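Local atomic coordinates of putative Outer membrane protein (Helicobacter pylori, PDB entry 6GW5), a protein that probably serves as an outer-membrane adhesin (SabA) that binds host glycans of the Lewis X type, the chain being its adhesin domain. Residues A[20-25]-A[399-404]. Numbering follows the deposited sequence.
Sequences NQVASL and YQINPE
Val22, on helix 3-32, reaches the segment 399-404 through a single methyl. From CB, which points toward that segment, the branch CG1 stands anti to the backbone N (chi1 166°). It meets CB of Tyr399 at 4.0 Å and also lies 4.2 Å from CD1 of Ile401, so one methyl touches both residues. Tyr399 CD2 is also 4.2 Å from Val22 CG1, and the methyl comes to the ring obliquely, near its root; the two side chains cross at about a right angle. Ile401 comes in differently: its chain runs past Val22 in the opposite direction, and CD1 at its end also comes within 4.4 Å of the backbone N of Ala23. Ile383 of the partner strand 383-384 also touches Val22, Tyr399 and Ile401, while Tyr359 of helix 348-370 stacks on the Tyr399 ring. The contact thus joins the short antiparallel strand pair to a helix predicted to be coiled coil. The side chains meet by apolar contacts alone. One turn further along the same helix Lys26 NZ hydrogen-bonds Tyr399 O, so a directed bond accompanies a small apolar contact that by itself would fix orientation only weakly.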
loop_
_atom_site.group_PDB
_atom_site.type_symbol
_atom_site.label_atom_id
_atom_site.label_comp_id
_atom_site.label_asym_id
_atom_site.label_seq_id
_atom_site.Cartn_x
_atom_site.Cartn_y
_atom_site.Cartn_z
ATOM N N ASN A 20 -29.898 -7.459 -14.700
ATOM C CA ASN A 20 -28.692 -6.680 -14.504
ATOM C C ASN A 20 -27.550 -7.586 -14.241
ATOM O O ASN A 20 -26.443 -7.324 -14.672
ATOM C CB ASN A 20 -28.855 -5.708 -13.353
ATOM C CG ASN A 20 -29.585 -4.445 -13.769
ATOM O OD1 ASN A 20 -30.765 -4.358 -13.662
ATOM N ND2 ASN A 20 -28.863 -3.496 -14.285
ATOM N N GLN A 21 -27.858 -8.660 -13.512
ATOM C CA GLN A 21 -26.903 -9.672 -13.102
ATOM C C GLN A 21 -26.374 -10.380 -14.356
ATOM O O GLN A 21 -25.187 -10.567 -14.528
ATOM C CB GLN A 21 -27.618 -10.655 -12.135
ATOM C CG GLN A 21 -26.731 -11.617 -11.385
ATOM C CD GLN A 21 -25.971 -11.002 -10.206
ATOM O OE1 GLN A 21 -26.294 -9.901 -9.702
ATOM N NE2 GLN A 21 -24.979 -11.719 -9.739
ATOM N N VAL A 22 -27.266 -10.777 -15.237
ATOM C CA VAL A 22 -26.816 -11.445 -16.408
ATOM C C VAL A 22 -25.889 -10.548 -17.218
ATOM O O VAL A 22 -24.832 -11.002 -17.665
ATOM C CB VAL A 22 -28.008 -11.909 -17.240
ATOM C CG1 VAL A 22 -27.556 -12.323 -18.646
ATOM C CG2 VAL A 22 -28.704 -13.054 -16.512
ATOM N N ALA A 23 -26.273 -9.282 -17.398
ATOM C CA ALA A 23 -25.439 -8.323 -18.142
ATOM C C ALA A 23 -24.020 -8.184 -17.563
ATOM O O ALA A 23 -23.020 -8.073 -18.312
ATOM C CB ALA A 23 -26.100 -6.955 -18.182
ATOM N N SER A 24 -23.943 -8.195 -16.244
ATOM C CA SER A 24 -22.684 -8.009 -15.569
ATOM C C SER A 24 -21.838 -9.287 -15.667
ATOM O O SER A 24 -20.664 -9.215 -15.937
ATOM C CB SER A 24 -22.939 -7.598 -14.123
ATOM O OG SER A 24 -21.737 -7.357 -13.460
ATOM N N LEU A 25 -22.452 -10.441 -15.428
ATOM C CA LEU A 25 -21.817 -11.741 -15.682
ATOM C C LEU A 25 -21.280 -11.943 -17.145
ATOM O O LEU A 25 -20.188 -12.465 -17.335
ATOM C CB LEU A 25 -22.754 -12.872 -15.268
ATOM C CG LEU A 25 -22.854 -12.991 -13.744
ATOM C CD1 LEU A 25 -23.998 -13.925 -13.412
ATOM C CD2 LEU A 25 -21.567 -13.497 -13.053
ATOM N N TYR A 399 -26.304 -14.460 -23.529
ATOM C CA TYR A 399 -27.762 -14.280 -23.479
ATOM C C TYR A 399 -28.144 -12.945 -24.063
ATOM O O TYR A 399 -27.396 -12.003 -23.902
ATOM C CB TYR A 399 -28.259 -14.347 -22.037
ATOM C CG TYR A 399 -28.040 -15.703 -21.458
ATOM C CD1 TYR A 399 -28.895 -16.741 -21.776
ATOM C CD2 TYR A 399 -26.972 -15.966 -20.610
ATOM C CE1 TYR A 399 -28.687 -18.016 -21.274
ATOM C CE2 TYR A 399 -26.760 -17.224 -20.084
ATOM C CZ TYR A 399 -27.602 -18.246 -20.432
ATOM O OH TYR A 399 -27.399 -19.497 -19.918
ATOM N N GLN A 400 -29.281 -12.865 -24.751
ATOM C CA GLN A 400 -29.777 -11.575 -25.266
ATOM C C GLN A 400 -30.925 -11.150 -24.466
ATOM O O GLN A 400 -31.864 -11.888 -24.263
ATOM C CB GLN A 400 -30.168 -11.604 -26.751
ATOM C CG GLN A 400 -28.996 -11.943 -27.689
ATOM C CD GLN A 400 -27.674 -11.123 -27.492
ATOM O OE1 GLN A 400 -26.667 -11.636 -26.992
ATOM N NE2 GLN A 400 -27.667 -9.880 -27.951
ATOM N N ILE A 401 -30.804 -9.959 -23.945
ATOM C CA ILE A 401 -31.888 -9.307 -23.257
ATOM C C ILE A 401 -32.508 -8.296 -24.206
ATOM O O ILE A 401 -31.847 -7.374 -24.680
ATOM C CB ILE A 401 -31.355 -8.572 -22.017
ATOM C CG1 ILE A 401 -30.778 -9.592 -21.016
ATOM C CG2 ILE A 401 -32.449 -7.706 -21.364
ATOM C CD1 ILE A 401 -29.611 -9.061 -20.254
ATOM N N ASN A 402 -33.792 -8.454 -24.436
ATOM C CA ASN A 402 -34.540 -7.540 -25.273
ATOM C C ASN A 402 -34.602 -6.135 -24.678
ATOM O O ASN A 402 -35.160 -5.934 -23.607
ATOM C CB ASN A 402 -35.961 -8.071 -25.467
ATOM C CG ASN A 402 -36.742 -7.259 -26.469
ATOM O OD1 ASN A 402 -36.992 -6.064 -26.271
ATOM N ND2 ASN A 402 -37.101 -7.881 -27.563
ATOM N N PRO A 403 -34.040 -5.153 -25.370
ATOM C CA PRO A 403 -33.972 -3.830 -24.727
ATOM C C PRO A 403 -35.292 -3.050 -24.631
ATOM O O PRO A 403 -35.431 -2.266 -23.700
ATOM C CB PRO A 403 -32.960 -3.086 -25.591
ATOM C CG PRO A 403 -33.087 -3.729 -26.932
ATOM C CD PRO A 403 -33.393 -5.169 -26.695
ATOM N N GLU A 404 -36.220 -3.225 -25.585
ATOM C CA GLU A 404 -37.572 -2.581 -25.487
ATOM C C GLU A 404 -38.256 -3.072 -24.221
ATOM O O GLU A 404 -38.727 -2.292 -23.412
ATOM C CB GLU A 404 -38.561 -2.834 -26.674
ATOM C CG GLU A 404 -38.023 -3.254 -28.041
ATOM C CD GLU A 404 -37.051 -2.255 -28.684
ATOM O OE1 GLU A 404 -36.044 -2.747 -29.242
ATOM O OE2 GLU A 404 -37.262 -1.005 -28.653
#